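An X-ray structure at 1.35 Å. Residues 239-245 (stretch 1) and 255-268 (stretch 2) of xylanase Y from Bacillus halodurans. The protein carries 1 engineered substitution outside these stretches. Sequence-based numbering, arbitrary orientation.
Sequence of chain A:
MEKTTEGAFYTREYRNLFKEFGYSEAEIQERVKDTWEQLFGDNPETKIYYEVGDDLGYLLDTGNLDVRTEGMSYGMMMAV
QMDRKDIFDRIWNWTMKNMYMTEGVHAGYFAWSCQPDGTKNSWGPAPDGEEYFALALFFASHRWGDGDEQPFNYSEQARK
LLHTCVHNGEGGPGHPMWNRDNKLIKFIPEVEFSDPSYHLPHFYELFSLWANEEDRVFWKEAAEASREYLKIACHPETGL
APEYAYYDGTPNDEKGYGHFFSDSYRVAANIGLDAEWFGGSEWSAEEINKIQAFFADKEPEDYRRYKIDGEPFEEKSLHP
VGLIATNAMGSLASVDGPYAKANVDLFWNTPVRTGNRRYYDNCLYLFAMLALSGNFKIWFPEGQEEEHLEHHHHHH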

# COMPACT_ATOMS: atom_id res chain seq x y z
N GLY A 239 -15.37 12.91 0.39
CA GLY A 239 -14.61 11.78 0.89
C GLY A 239 -13.19 11.77 0.37
O GLY A 239 -12.41 10.88 0.71
N LEU A 240 -12.84 12.76 -0.45
CA LEU A 240 -11.50 12.83 -1.04
C LEU A 240 -10.43 13.30 -0.06
O LEU A 240 -10.63 14.27 0.68
CB LEU A 240 -11.51 13.77 -2.25
CG LEU A 240 -12.54 13.46 -3.35
CD1 LEU A 240 -12.39 14.50 -4.46
CD2 LEU A 240 -12.33 12.06 -3.91
N ALA A 241 -9.29 12.61 -0.06
CA ALA A 241 -8.18 12.95 0.82
C ALA A 241 -7.03 13.53 0.00
O ALA A 241 -6.81 13.14 -1.14
CB ALA A 241 -7.70 11.71 1.57
N PRO A 242 -6.29 14.49 0.58
CA PRO A 242 -5.15 15.11 -0.10
C PRO A 242 -3.97 14.16 -0.10
O PRO A 242 -3.93 13.21 0.68
CB PRO A 242 -4.89 16.35 0.74
CG PRO A 242 -5.20 15.86 2.13
CD PRO A 242 -6.49 15.09 1.92
N GLU A 243 -3.00 14.40 -0.98
CA GLU A 243 -1.82 13.55 -1.03
C GLU A 243 -0.98 13.74 0.24
O GLU A 243 -0.58 12.76 0.87
CB GLU A 243 -0.99 13.86 -2.27
CG GLU A 243 -1.69 13.43 -3.55
CD GLU A 243 -0.82 13.62 -4.77
OE1 GLU A 243 -0.59 14.79 -5.16
OE2 GLU A 243 -0.36 12.61 -5.33
N TYR A 244 -0.71 14.99 0.61
CA TYR A 244 0.02 15.31 1.83
C TYR A 244 -0.93 16.10 2.73
O TYR A 244 -1.75 16.88 2.24
CB TYR A 244 1.23 16.21 1.59
CG TYR A 244 2.38 15.65 0.77
CD1 TYR A 244 2.35 14.37 0.23
CD2 TYR A 244 3.48 16.46 0.50
CE1 TYR A 244 3.41 13.91 -0.58
CE2 TYR A 244 4.53 16.01 -0.30
CZ TYR A 244 4.48 14.74 -0.83
OH TYR A 244 5.52 14.34 -1.65
N ALA A 245 -0.81 15.91 4.04
CA ALA A 245 -1.66 16.63 4.98
C ALA A 245 -0.88 16.89 6.26
O ALA A 245 -0.02 16.11 6.65
CB ALA A 245 -2.91 15.83 5.28
N LYS A 255 3.87 22.34 -1.99
CA LYS A 255 4.53 21.94 -3.23
C LYS A 255 3.57 21.28 -4.22
O LYS A 255 4.00 20.57 -5.12
CB LYS A 255 5.70 21.01 -2.92
CG LYS A 255 6.84 21.67 -2.15
CD LYS A 255 7.40 22.86 -2.92
CE LYS A 255 8.49 23.57 -2.14
NZ LYS A 255 8.96 24.79 -2.85
N GLY A 256 2.28 21.53 -4.04
CA GLY A 256 1.29 20.98 -4.95
C GLY A 256 0.66 19.64 -4.59
O GLY A 256 -0.13 19.10 -5.37
N TYR A 257 0.98 19.11 -3.42
CA TYR A 257 0.45 17.81 -2.98
C TYR A 257 -0.79 17.90 -2.11
O TYR A 257 -1.16 16.93 -1.44
CB TYR A 257 1.54 17.04 -2.24
CG TYR A 257 2.68 16.59 -3.12
CD1 TYR A 257 2.62 15.37 -3.80
CD2 TYR A 257 3.81 17.38 -3.29
CE1 TYR A 257 3.66 14.96 -4.63
CE2 TYR A 257 4.86 16.98 -4.12
CZ TYR A 257 4.78 15.77 -4.78
OH TYR A 257 5.81 15.36 -5.60
N GLY A 258 -1.46 19.05 -2.11
CA GLY A 258 -2.64 19.20 -1.28
C GLY A 258 -3.98 18.85 -1.91
O GLY A 258 -5.02 19.23 -1.38
N HIS A 259 -3.97 18.11 -3.02
CA HIS A 259 -5.21 17.77 -3.70
C HIS A 259 -5.40 16.26 -3.85
O HIS A 259 -4.58 15.47 -3.38
CB HIS A 259 -5.23 18.45 -5.07
CG HIS A 259 -4.86 19.90 -5.01
ND1 HIS A 259 -5.62 20.83 -4.32
CD2 HIS A 259 -3.79 20.57 -5.49
CE1 HIS A 259 -5.02 22.01 -4.39
NE2 HIS A 259 -3.91 21.88 -5.09
N PHE A 260 -6.51 15.87 -4.47
CA PHE A 260 -6.80 14.46 -4.68
C PHE A 260 -6.10 14.03 -5.96
O PHE A 260 -6.53 14.38 -7.06
CB PHE A 260 -8.31 14.22 -4.81
CG PHE A 260 -8.68 12.76 -4.87
CD1 PHE A 260 -8.60 11.97 -3.74
CD2 PHE A 260 -9.09 12.18 -6.07
CE1 PHE A 260 -8.92 10.61 -3.78
CE2 PHE A 260 -9.41 10.83 -6.13
CZ PHE A 260 -9.33 10.04 -4.98
N PHE A 261 -5.01 13.30 -5.80
CA PHE A 261 -4.25 12.83 -6.94
C PHE A 261 -3.63 11.46 -6.66
O PHE A 261 -4.05 10.76 -5.73
CB PHE A 261 -3.17 13.86 -7.31
CG PHE A 261 -2.85 13.91 -8.79
CD1 PHE A 261 -1.53 13.83 -9.23
CD2 PHE A 261 -3.86 14.04 -9.74
CE1 PHE A 261 -1.23 13.89 -10.58
CE2 PHE A 261 -3.56 14.10 -11.10
CZ PHE A 261 -2.24 14.02 -11.52
N SER A 262 -2.62 11.10 -7.44
CA SER A 262 -1.96 9.80 -7.34
C SER A 262 -1.83 9.11 -5.98
O SER A 262 -2.27 7.98 -5.82
CB SER A 262 -0.60 9.88 -8.02
OG SER A 262 -0.76 10.41 -9.33
N ASP A 263 -1.21 9.77 -5.01
CA ASP A 263 -1.05 9.17 -3.68
C ASP A 263 -2.40 8.84 -3.05
O ASP A 263 -2.60 7.75 -2.51
CB ASP A 263 -0.31 10.12 -2.74
CG ASP A 263 1.20 10.05 -2.87
OD1 ASP A 263 1.70 9.80 -3.98
OD2 ASP A 263 1.89 10.28 -1.85
N SER A 264 -3.31 9.81 -3.12
CA SER A 264 -4.65 9.74 -2.54
C SER A 264 -5.49 8.53 -2.88
O SER A 264 -6.30 8.08 -2.07
CB SER A 264 -5.46 10.98 -2.94
OG SER A 264 -4.73 12.18 -2.76
N TYR A 265 -5.34 8.02 -4.10
CA TYR A 265 -6.14 6.89 -4.55
C TYR A 265 -6.09 5.70 -3.60
O TYR A 265 -7.08 4.99 -3.43
CB TYR A 265 -5.71 6.46 -5.95
CG TYR A 265 -5.73 7.56 -6.99
CD1 TYR A 265 -6.42 8.76 -6.77
CD2 TYR A 265 -5.07 7.40 -8.21
CE1 TYR A 265 -6.45 9.76 -7.73
CE2 TYR A 265 -5.10 8.40 -9.18
CZ TYR A 265 -5.79 9.57 -8.94
OH TYR A 265 -5.81 10.55 -9.90
N ARG A 266 -4.94 5.50 -2.97
CA ARG A 266 -4.78 4.36 -2.07
C ARG A 266 -5.59 4.42 -0.79
O ARG A 266 -5.81 3.39 -0.15
CB ARG A 266 -3.29 4.19 -1.75
CG ARG A 266 -2.49 3.88 -3.00
CD ARG A 266 -1.00 3.91 -2.76
NE ARG A 266 -0.55 5.24 -2.35
CZ ARG A 266 0.72 5.63 -2.37
NH1 ARG A 266 1.67 4.79 -2.77
NH2 ARG A 266 1.05 6.85 -1.97
N VAL A 267 -6.06 5.61 -0.41
CA VAL A 267 -6.86 5.74 0.80
C VAL A 267 -8.10 4.83 0.75
O VAL A 267 -8.37 4.10 1.70
CB VAL A 267 -7.28 7.21 1.03
CG1 VAL A 267 -8.30 7.30 2.16
CG2 VAL A 267 -6.05 8.05 1.36
N ALA A 268 -8.84 4.87 -0.36
CA ALA A 268 -10.03 4.03 -0.49
C ALA A 268 -9.67 2.55 -0.39
O ALA A 268 -10.38 1.77 0.24
CB ALA A 268 -10.73 4.31 -1.81
O HOH W 1 -2.12 17.17 -5.07

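The polar centre of this contact is Glu 243, a buried carboxylate that the second stretch wraps around. Its CA-to-CB bond points toward that stretch, and an extended m, t side chain carries the carboxylate to the backbone at Asp 263. There Asp 263 N donates to Glu 243 OE2 at 3.0 Å and is almost straight, with an N-H...acceptor angle of 171°. The other oxygen is served by water: water 1 donates to Glu 243 OE1 and to Gly 256 O, 2.8 Å from its oxygen in each case, and accepts from His 259 N at 2.9 Å. One carboxylate thus ties together three points of the second stretch. Phe 261 CB lies 3.5 Å from Glu 243 CD and Tyr 257 CD1 lies 3.5 Å from Glu 243 OE1, so aromatic residues close the space beside the carboxylate. The arrangement has a cost, since Glu 243 OE2 lies 3.7 Å from Asp 263 OD1, a pair of like charges. Asp 263 has compensation within its own stretch, where its OD2 forms a salt bridge with Arg 266 NH2 at 3.5 Å.

The main chain supplies the next layer. Tyr 244 N donates to Tyr 257 O at 2.9 Å with good geometry, whereas the bond from Glu 243 N to His 259 O, at 3.1 Å and 129°, is weak. Pro 242, which has no amide hydrogen to offer, approaches the same carbonyl through carbon: its CA lies 3.3 Å from His 259 O in a CA-H...O contact. Ser 264 is a compact connector. Its OG donates to Ala 241 O at 2.8 Å and accepts from Phe 261 N at 3.3 Å, so a short side chain pointing toward the first stretch also holds the backbone at Phe 261.

Beyond the polar groups the packing is largely aromatic. The rings of Tyr 244 and Tyr 257 form an offset stack, nearly parallel at 6°, with centroids 4.0 Å apart; the closest carbons, Tyr 244 CE2 and Tyr 257 CD2, are 3.4 Å apart. Tyr 257 CB also sits over the Tyr 244 face, 3.4 Å from the ring centroid, so one residue covers its partner with both ring and methylene. Both tyrosines remain partly exposed, a setting that suits a flat ring ending in a hydroxyl.

Farther along, Leu 240 and Phe 260 are buried together. Leu 240 CD2 stands over the Phe 260 face, 3.5 Å from the centroid and only 4° off the normal, while Ala 241 O meets the edge of that ring, 3.4 Å from Phe 260 CD1. Ala 241 makes two further contacts: its CB lies 4.0 Å from Val 267 CG2, and its carbonyl accepts from Ser 264 OG.

The two stretches bury 709 Å² in all, and Glu 243 has the largest area covered by the partner stretch. The rule to draw is that a buried charge can organise a contact when backbone amide and water meet its oxygens and aromatic groups close the space around it.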